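Local coordinates for M152 protein (PDB 4G59) that is a cytomegalovirus MHC class I-like immunoevasin that probably keeps MHC class I molecules and stress-induced NKG2D ligands from the surface of infected cells, at residues Tyr209-Tyr222 and Gly229-Asp241. Sequence-based numbering, arbitrary orientation.
Sequences YNISLANGVDIYKY and GRLKVEAWLDLRD. With NAG (2-acetamido-2-deoxy-beta-D-glucopyranose), chain F.
With its CG lodged between the backbone N and the carbonyl carbon (chi1 48°), Y222 folds its ring over its cross-strand partner E234, whose chain runs extended, CG opposite the backbone N (chi1 -172°). Ring and side chain therefore lie alongside each other, pointing the same way, while the carbonyl O of E234 sits over one ring face. Y222 OH ends beside E234 OE2, although the modelled 2.4 Å is too short to be taken literally. W236, two residues on, presents its indole edge to the phenol oxygen of Y222: NE1 donates to Y222 OH at 3.2 Å, in the indole plane and nearly straight (163°). OE1 of E234 is hydrogen-bonded to the T200 hydroxyl of strand 196-203, which probably helps fix the rotation of the carboxylate. Reciprocal backbone hydrogen bonds at Y220-W236 and Y222-E234 join strands 220-225 and 231-238 as an antiparallel hairpin. The opposite face of this hairpin packs against strand 210-213 of a second sheet, a two-sheet sandwich consistent with the immunoglobulin-like domain of MHC class I relatives. Here A235 CB receives the CD1 methyls of I211 (3.6 Å) and I219 (3.7 Å). I211 and V233 slide past each other in opposite directions (CG2 to CG1 3.9 Å), Y209 CD2 lies 3.8 Å from V233 CG2, and L213 crosses L237 at about a right angle (CD2 to CD1 3.9 Å), next to F250. K221 NZ hydrogen-bonds to the I211 carbonyl O (3.0 Å), tying strand 220-225 to the other sheet near N210, whose ND2 carries the N-linked sugar. On the side bearing Y220, Y222 and W236 the sheet meets another protein, an aromatic ring of which stacks on W236, while a basic side chain of that chain pairs with D238.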
ATOM      1  N   TYR B 209      -7.386  11.672  -4.934  1.00 26.84           N
ATOM      2  CA  TYR B 209      -7.627  12.684  -3.928  1.00 31.60           C
ATOM      3  C   TYR B 209      -6.400  12.901  -3.064  1.00 35.35           C
ATOM      4  O   TYR B 209      -5.583  12.001  -2.858  1.00 34.44           O
ATOM      5  CB  TYR B 209      -8.789  12.276  -3.024  1.00 30.30           C
ATOM      6  CG  TYR B 209     -10.086  11.975  -3.745  1.00 27.33           C
ATOM      7  CD1 TYR B 209     -10.953  12.990  -4.126  1.00 30.02           C
ATOM      8  CD2 TYR B 209     -10.459  10.664  -4.006  1.00 26.21           C
ATOM      9  CE1 TYR B 209     -12.162  12.697  -4.772  1.00 29.50           C
ATOM     10  CE2 TYR B 209     -11.647  10.363  -4.644  1.00 26.70           C
ATOM     11  CZ  TYR B 209     -12.485  11.373  -5.030  1.00 30.85           C
ATOM     12  OH  TYR B 209     -13.661  11.037  -5.665  1.00 33.79           O
ATOM     13  N   ASN B 210      -6.273  14.123  -2.566  1.00 34.52           N
ATOM     14  CA  ASN B 210      -5.211  14.455  -1.640  1.00 31.62           C
ATOM     15  C   ASN B 210      -5.820  14.955  -0.341  1.00 34.31           C
ATOM     16  O   ASN B 210      -6.613  15.897  -0.338  1.00 36.50           O
ATOM     17  CB  ASN B 210      -4.288  15.518  -2.237  1.00 39.58           C
ATOM     18  CG  ASN B 210      -3.150  15.890  -1.307  1.00 51.87           C
ATOM     19  OD1 ASN B 210      -3.034  15.355  -0.204  1.00 64.46           O
ATOM     20  ND2 ASN B 210      -2.303  16.812  -1.748  1.00 52.36           N
ATOM     21  N   ILE B 211      -5.440  14.327   0.764  1.00 35.96           N
ATOM     22  CA  ILE B 211      -5.904  14.752   2.073  1.00 33.85           C
ATOM     23  C   ILE B 211      -4.696  15.259   2.877  1.00 37.34           C
ATOM     24  O   ILE B 211      -3.650  14.603   2.924  1.00 43.47           O
ATOM     25  CB  ILE B 211      -6.636  13.610   2.791  1.00 32.34           C
ATOM     26  CG1 ILE B 211      -7.121  14.039   4.162  1.00 29.83           C
ATOM     27  CG2 ILE B 211      -5.759  12.405   2.948  1.00 37.55           C
ATOM     28  CD1 ILE B 211      -8.273  13.144   4.663  1.00 37.72           C
ATOM     29  N   SER B 212      -4.833  16.439   3.471  1.00 34.35           N
ATOM     30  CA  SER B 212      -3.768  17.040   4.247  1.00 38.08           C
ATOM     31  C   SER B 212      -4.441  17.949   5.273  1.00 43.60           C
ATOM     32  O   SER B 212      -5.667  18.117   5.235  1.00 41.94           O
ATOM     33  CB  SER B 212      -2.819  17.825   3.339  1.00 40.69           C
ATOM     34  OG  SER B 212      -3.454  18.981   2.809  1.00 37.87           O
ATOM     35  N   LEU B 213      -3.662  18.511   6.198  1.00 42.39           N
ATOM     36  CA  LEU B 213      -4.220  19.385   7.238  1.00 43.51           C
ATOM     37  C   LEU B 213      -3.936  20.831   6.880  1.00 45.98           C
ATOM     38  O   LEU B 213      -2.884  21.130   6.322  1.00 45.98           O
ATOM     39  CB  LEU B 213      -3.604  19.068   8.601  1.00 47.56           C
ATOM     40  CG  LEU B 213      -4.468  19.272   9.840  1.00 49.21           C
ATOM     41  CD1 LEU B 213      -5.529  18.186   9.878  1.00 39.26           C
ATOM     42  CD2 LEU B 213      -3.610  19.258  11.117  1.00 46.73           C
ATOM     43  N   ALA B 214      -4.854  21.731   7.227  1.00 47.40           N
ATOM     44  CA  ALA B 214      -4.809  23.109   6.734  1.00 46.23           C
ATOM     45  C   ALA B 214      -3.531  23.851   7.097  1.00 50.89           C
ATOM     46  O   ALA B 214      -3.012  24.634   6.298  1.00 48.29           O
ATOM     47  CB  ALA B 214      -6.019  23.880   7.215  1.00 43.49           C
ATOM     48  N   ASN B 215      -3.028  23.622   8.306  1.00 48.71           N
ATOM     49  CA  ASN B 215      -1.858  24.361   8.763  1.00 50.64           C
ATOM     50  C   ASN B 215      -0.533  23.689   8.422  1.00 48.63           C
ATOM     51  O   ASN B 215       0.523  24.174   8.817  1.00 50.82           O
ATOM     52  CB  ASN B 215      -1.954  24.677  10.268  1.00 52.51           C
ATOM     53  CG  ASN B 215      -1.673  23.466  11.146  1.00 56.98           C
ATOM     54  OD1 ASN B 215      -1.789  22.316  10.712  1.00 58.36           O
ATOM     55  ND2 ASN B 215      -1.300  23.722  12.395  1.00 56.22           N
ATOM     56  N   GLY B 216      -0.580  22.568   7.701  1.00 52.78           N
ATOM     57  CA  GLY B 216       0.640  21.942   7.216  1.00 49.64           C
ATOM     58  C   GLY B 216       1.193  20.791   8.046  1.00 47.81           C
ATOM     59  O   GLY B 216       2.087  20.055   7.595  1.00 47.84           O
ATOM     60  N   VAL B 217       0.680  20.635   9.260  1.00 44.52           N
ATOM     61  CA  VAL B 217       1.097  19.530  10.130  1.00 47.72           C
ATOM     62  C   VAL B 217       0.945  18.186   9.430  1.00 50.76           C
ATOM     63  O   VAL B 217      -0.108  17.929   8.843  1.00 51.94           O
ATOM     64  CB  VAL B 217       0.245  19.495  11.395  1.00 51.87           C
ATOM     65  CG1 VAL B 217       0.521  18.216  12.178  1.00 53.70           C
ATOM     66  CG2 VAL B 217       0.528  20.715  12.241  1.00 52.35           C
ATOM     67  N   ASP B 218       1.964  17.327   9.485  1.00 50.93           N
ATOM     68  CA  ASP B 218       1.877  16.035   8.788  1.00 47.01           C
ATOM     69  C   ASP B 218       0.798  15.117   9.372  1.00 49.41           C
ATOM     70  O   ASP B 218       0.529  15.116  10.579  1.00 44.51           O
ATOM     71  CB  ASP B 218       3.225  15.313   8.742  1.00 49.79           C
ATOM     72  CG  ASP B 218       4.222  15.995   7.817  1.00 67.42           C
ATOM     73  OD1 ASP B 218       3.791  16.538   6.772  1.00 68.61           O
ATOM     74  OD2 ASP B 218       5.435  15.989   8.141  1.00 74.71           O
ATOM     75  N   ILE B 219       0.162  14.362   8.488  1.00 46.19           N
ATOM     76  CA  ILE B 219      -0.785  13.331   8.876  1.00 43.19           C
ATOM     77  C   ILE B 219      -0.447  12.083   8.081  1.00 41.00           C
ATOM     78  O   ILE B 219       0.275  12.141   7.091  1.00 41.00           O
ATOM     79  CB  ILE B 219      -2.241  13.740   8.560  1.00 40.83           C
ATOM     80  CG1 ILE B 219      -2.389  14.141   7.094  1.00 35.78           C
ATOM     81  CG2 ILE B 219      -2.691  14.886   9.449  1.00 37.80           C
ATOM     82  CD1 ILE B 219      -3.773  14.670   6.799  1.00 39.65           C
ATOM     83  N   TYR B 220      -0.977  10.954   8.519  1.00 38.80           N
ATOM     84  CA  TYR B 220      -0.773   9.705   7.832  1.00 36.38           C
ATOM     85  C   TYR B 220      -2.059   9.434   7.056  1.00 34.30           C
ATOM     86  O   TYR B 220      -3.151   9.557   7.605  1.00 36.87           O
ATOM     87  CB  TYR B 220      -0.503   8.612   8.869  1.00 34.99           C
ATOM     88  CG  TYR B 220      -0.417   7.234   8.267  1.00 35.61           C
ATOM     89  CD1 TYR B 220       0.525   6.943   7.304  1.00 35.08           C
ATOM     90  CD2 TYR B 220      -1.284   6.224   8.666  1.00 33.81           C
ATOM     91  CE1 TYR B 220       0.601   5.694   6.743  1.00 37.28           C
ATOM     92  CE2 TYR B 220      -1.214   4.965   8.109  1.00 31.58           C
ATOM     93  CZ  TYR B 220      -0.275   4.712   7.147  1.00 34.34           C
ATOM     94  OH  TYR B 220      -0.196   3.458   6.597  1.00 44.86           O
ATOM     95  N   LYS B 221      -1.934   9.091   5.780  1.00 26.96           N
ATOM     96  CA  LYS B 221      -3.102   8.965   4.914  1.00 32.01           C
ATOM     97  C   LYS B 221      -2.921   7.785   4.002  1.00 32.99           C
ATOM     98  O   LYS B 221      -1.786   7.374   3.735  1.00 32.34           O
ATOM     99  CB  LYS B 221      -3.295  10.213   4.053  1.00 30.93           C
ATOM    100  CG  LYS B 221      -2.005  10.816   3.553  1.00 37.88           C
ATOM    101  CD  LYS B 221      -2.181  11.588   2.257  1.00 46.06           C
ATOM    102  CE  LYS B 221      -0.984  12.513   2.029  1.00 53.08           C
ATOM    103  NZ  LYS B 221      -0.837  13.562   3.094  1.00 46.75           N
ATOM    104  N   TYR B 222      -4.033   7.258   3.494  1.00 29.35           N
ATOM    105  CA  TYR B 222      -3.975   6.154   2.545  1.00 27.51           C
ATOM    106  C   TYR B 222      -5.338   6.038   1.899  1.00 29.21           C
ATOM    107  O   TYR B 222      -6.281   6.691   2.351  1.00 32.16           O
ATOM    108  CB  TYR B 222      -3.626   4.860   3.278  1.00 29.67           C
ATOM    109  CG  TYR B 222      -4.460   4.641   4.521  1.00 29.72           C
ATOM    110  CD1 TYR B 222      -5.775   4.211   4.429  1.00 31.88           C
ATOM    111  CD2 TYR B 222      -3.930   4.867   5.783  1.00 30.14           C
ATOM    112  CE1 TYR B 222      -6.549   4.010   5.556  1.00 31.65           C
ATOM    113  CE2 TYR B 222      -4.692   4.674   6.919  1.00 27.45           C
ATOM    114  CZ  TYR B 222      -5.998   4.241   6.799  1.00 31.99           C
ATOM    115  OH  TYR B 222      -6.769   4.044   7.916  1.00 29.13           O
ATOM    116  N   GLY B 229     -17.039  -1.082  -6.329  1.00 36.12           N
ATOM    117  CA  GLY B 229     -16.820   0.283  -6.753  1.00 38.01           C
ATOM    118  C   GLY B 229     -16.805   1.252  -5.582  1.00 39.20           C
ATOM    119  O   GLY B 229     -17.126   2.432  -5.735  1.00 41.02           O
ATOM    120  N   ARG B 230     -16.416   0.766  -4.410  1.00 38.76           N
ATOM    121  CA  ARG B 230     -16.396   1.616  -3.218  1.00 42.08           C
ATOM    122  C   ARG B 230     -14.968   1.995  -2.826  1.00 42.33           C
ATOM    123  O   ARG B 230     -14.094   1.126  -2.782  1.00 38.16           O
ATOM    124  CB  ARG B 230     -17.101   0.909  -2.062  1.00 37.97           C
ATOM    125  CG  ARG B 230     -18.586   0.609  -2.336  1.00 43.01           C
ATOM    126  CD  ARG B 230     -19.196  -0.245  -1.246  1.00 46.14           C
ATOM    127  NE  ARG B 230     -18.646  -1.598  -1.247  1.00 48.78           N
ATOM    128  CZ  ARG B 230     -18.497  -2.340  -0.155  1.00 49.11           C
ATOM    129  NH1 ARG B 230     -18.858  -1.864   1.024  1.00 53.54           N
ATOM    130  NH2 ARG B 230     -17.982  -3.555  -0.240  1.00 52.96           N
ATOM    131  N   LEU B 231     -14.729   3.285  -2.562  1.00 35.73           N
ATOM    132  CA  LEU B 231     -13.386   3.763  -2.190  1.00 32.34           C
ATOM    133  C   LEU B 231     -13.427   4.465  -0.857  1.00 32.08           C
ATOM    134  O   LEU B 231     -14.476   5.010  -0.467  1.00 38.11           O
ATOM    135  CB  LEU B 231     -12.850   4.795  -3.173  1.00 32.80           C
ATOM    136  CG  LEU B 231     -12.399   4.548  -4.588  1.00 37.08           C
ATOM    137  CD1 LEU B 231     -13.567   4.557  -5.474  1.00 37.14           C
ATOM    138  CD2 LEU B 231     -11.507   5.703  -4.956  1.00 43.05           C
ATOM    139  N   LYS B 232     -12.270   4.514  -0.199  1.00 30.43           N
ATOM    140  CA  LYS B 232     -12.139   5.184   1.085  1.00 33.19           C
ATOM    141  C   LYS B 232     -10.824   5.949   1.141  1.00 34.34           C
ATOM    142  O   LYS B 232      -9.760   5.373   0.906  1.00 35.41           O
ATOM    143  CB  LYS B 232     -12.196   4.151   2.213  1.00 36.52           C
ATOM    144  CG  LYS B 232     -11.846   4.665   3.595  1.00 36.32           C
ATOM    145  CD  LYS B 232     -12.863   4.172   4.622  1.00 45.39           C
ATOM    146  CE  LYS B 232     -12.680   2.720   5.048  1.00 38.71           C
ATOM    147  NZ  LYS B 232     -11.459   2.563   5.874  1.00 50.60           N
ATOM    148  N   VAL B 233     -10.907   7.243   1.449  1.00 32.15           N
ATOM    149  CA  VAL B 233      -9.728   8.083   1.695  1.00 28.23           C
ATOM    150  C   VAL B 233      -9.729   8.330   3.187  1.00 32.17           C
ATOM    151  O   VAL B 233     -10.755   8.698   3.748  1.00 31.20           O
ATOM    152  CB  VAL B 233      -9.816   9.436   0.963  1.00 28.17           C
ATOM    153  CG1 VAL B 233      -8.576  10.301   1.270  1.00 29.30           C
ATOM    154  CG2 VAL B 233      -9.983   9.211  -0.530  1.00 26.96           C
ATOM    155  N   GLU B 234      -8.595   8.110   3.845  1.00 30.61           N
ATOM    156  CA  GLU B 234      -8.588   8.178   5.298  1.00 29.40           C
ATOM    157  C   GLU B 234      -7.282   8.769   5.761  1.00 30.65           C
ATOM    158  O   GLU B 234      -6.252   8.527   5.139  1.00 31.76           O
ATOM    159  CB  GLU B 234      -8.788   6.784   5.899  1.00 27.13           C
ATOM    160  CG  GLU B 234      -8.982   6.762   7.424  1.00 32.09           C
ATOM    161  CD  GLU B 234      -9.767   5.541   7.891  1.00 35.14           C
ATOM    162  OE1 GLU B 234     -11.000   5.650   8.102  1.00 39.55           O
ATOM    163  OE2 GLU B 234      -9.157   4.464   8.033  1.00 35.10           O
ATOM    164  N   ALA B 235      -7.319   9.552   6.840  1.00 31.16           N
ATOM    165  CA  ALA B 235      -6.098  10.182   7.376  1.00 34.61           C
ATOM    166  C   ALA B 235      -6.141  10.227   8.884  1.00 30.77           C
ATOM    167  O   ALA B 235      -7.225  10.299   9.471  1.00 28.15           O
ATOM    168  CB  ALA B 235      -5.891  11.603   6.813  1.00 28.08           C
ATOM    169  N   TRP B 236      -4.966  10.225   9.505  1.00 30.96           N
ATOM    170  CA  TRP B 236      -4.855  10.238  10.953  1.00 32.63           C
ATOM    171  C   TRP B 236      -4.009  11.398  11.465  1.00 34.93           C
ATOM    172  O   TRP B 236      -2.908  11.655  10.954  1.00 35.01           O
ATOM    173  CB  TRP B 236      -4.237   8.929  11.425  1.00 32.43           C
ATOM    174  CG  TRP B 236      -5.168   7.779  11.261  1.00 31.54           C
ATOM    175  CD1 TRP B 236      -5.272   6.951  10.182  1.00 30.86           C
ATOM    176  CD2 TRP B 236      -6.136   7.326  12.214  1.00 29.33           C
ATOM    177  NE1 TRP B 236      -6.248   6.003  10.408  1.00 30.06           N
ATOM    178  CE2 TRP B 236      -6.797   6.213  11.648  1.00 31.49           C
ATOM    179  CE3 TRP B 236      -6.516   7.753  13.484  1.00 29.64           C
ATOM    180  CZ2 TRP B 236      -7.825   5.523  12.321  1.00 27.79           C
ATOM    181  CZ3 TRP B 236      -7.533   7.062  14.156  1.00 30.74           C
ATOM    182  CH2 TRP B 236      -8.172   5.965  13.573  1.00 26.73           C
ATOM    183  N   LEU B 237      -4.539  12.081  12.479  1.00 34.16           N
ATOM    184  CA  LEU B 237      -3.855  13.184  13.148  1.00 36.77           C
ATOM    185  C   LEU B 237      -3.592  12.784  14.602  1.00 38.46           C
ATOM    186  O   LEU B 237      -4.434  12.139  15.265  1.00 35.03           O
ATOM    187  CB  LEU B 237      -4.722  14.463  13.098  1.00 38.21           C
ATOM    188  CG  LEU B 237      -4.388  15.638  14.031  1.00 39.28           C
ATOM    189  CD1 LEU B 237      -3.110  16.332  13.587  1.00 41.13           C
ATOM    190  CD2 LEU B 237      -5.522  16.656  14.138  1.00 41.52           C
ATOM    191  N   ASP B 238      -2.424  13.168  15.086  1.00 36.64           N
ATOM    192  CA  ASP B 238      -2.104  12.991  16.475  1.00 41.33           C
ATOM    193  C   ASP B 238      -2.161  14.381  17.048  1.00 39.83           C
ATOM    194  O   ASP B 238      -1.357  15.226  16.709  1.00 45.41           O
ATOM    195  CB  ASP B 238      -0.697  12.425  16.628  1.00 39.15           C
ATOM    196  CG  ASP B 238      -0.366  12.060  18.054  1.00 41.49           C
ATOM    197  OD1 ASP B 238      -1.089  12.478  18.964  1.00 40.27           O
ATOM    198  OD2 ASP B 238       0.623  11.347  18.265  1.00 39.91           O
ATOM    199  N   LEU B 239      -3.114  14.622  17.927  1.00 41.85           N
ATOM    200  CA  LEU B 239      -3.194  15.898  18.575  1.00 47.50           C
ATOM    201  C   LEU B 239      -1.891  15.921  19.332  1.00 55.65           C
ATOM    202  O   LEU B 239      -1.347  14.882  19.672  1.00 61.53           O
ATOM    203  CB  LEU B 239      -4.377  15.961  19.531  1.00 36.19           C
ATOM    204  CG  LEU B 239      -5.769  15.903  18.909  1.00 42.16           C
ATOM    205  CD1 LEU B 239      -6.823  15.873  19.975  1.00 29.43           C
ATOM    206  CD2 LEU B 239      -5.998  17.061  17.977  1.00 38.09           C
ATOM    207  N   ARG B 240      -1.356  17.099  19.565  1.00 50.56           N
ATOM    208  CA  ARG B 240      -0.081  17.196  20.241  1.00 60.77           C
ATOM    209  C   ARG B 240       0.995  17.094  19.191  1.00 57.59           C
ATOM    210  O   ARG B 240       2.163  16.960  19.512  1.00 64.75           O
ATOM    211  CB  ARG B 240       0.155  15.985  21.146  1.00 53.26           C
ATOM    212  CG  ARG B 240       0.796  14.779  20.500  1.00 51.27           C
ATOM    213  CD  ARG B 240       1.375  13.874  21.586  1.00 54.01           C
ATOM    214  NE  ARG B 240       1.846  12.582  21.092  1.00 63.71           N
ATOM    215  CZ  ARG B 240       1.280  11.416  21.386  1.00 61.21           C
ATOM    216  NH1 ARG B 240       0.218  11.371  22.179  1.00 68.69           N
ATOM    217  NH2 ARG B 240       1.774  10.294  20.889  1.00 50.77           N
ATOM    218  N   ASP B 241       0.597  17.216  17.935  1.00 56.73           N
ATOM    219  CA  ASP B 241       1.543  17.413  16.866  1.00 56.19           C
ATOM    220  C   ASP B 241       1.074  18.807  16.546  1.00 59.01           C
ATOM    221  O   ASP B 241       1.702  19.536  15.797  1.00 68.84           O
ATOM    222  CB  ASP B 241       1.354  16.486  15.675  1.00 51.14           C
ATOM    223  CG  ASP B 241       2.196  15.241  15.773  1.00 52.46           C
ATOM    224  OD1 ASP B 241       3.002  15.150  16.708  1.00 60.01           O
ATOM    225  OD2 ASP B 241       2.058  14.350  14.921  1.00 53.63           O
TER
HETATM  226  C1  NAG F 402      -0.940  16.784  -2.031  1.00 80.95           C
HETATM  227  C2  NAG F 402      -0.854  17.328  -3.452  1.00 78.97           C
HETATM  228  C3  NAG F 402       0.606  17.381  -3.875  1.00 81.67           C
HETATM  229  C4  NAG F 402       1.344  18.246  -2.870  1.00 80.23           C
HETATM  230  C5  NAG F 402       1.175  17.621  -1.492  1.00 81.30           C
HETATM  231  C6  NAG F 402       1.951  18.398  -0.436  1.00 80.74           C
HETATM  232  C7  NAG F 402      -2.685  16.947  -4.996  1.00 79.86           C
HETATM  233  C8  NAG F 402      -3.384  15.983  -5.909  1.00 71.35           C
HETATM  234  N2  NAG F 402      -1.610  16.488  -4.359  1.00 74.92           N
HETATM  235  O3  NAG F 402       0.712  17.945  -5.161  1.00 78.10           O
HETATM  236  O4  NAG F 402       2.712  18.306  -3.203  1.00 77.79           O
HETATM  237  O5  NAG F 402      -0.198  17.626  -1.170  1.00 87.50           O
HETATM  238  O6  NAG F 402       1.738  17.814   0.829  1.00 91.72           O
HETATM  239  O7  NAG F 402      -3.105  18.095  -4.860  1.00 71.87           O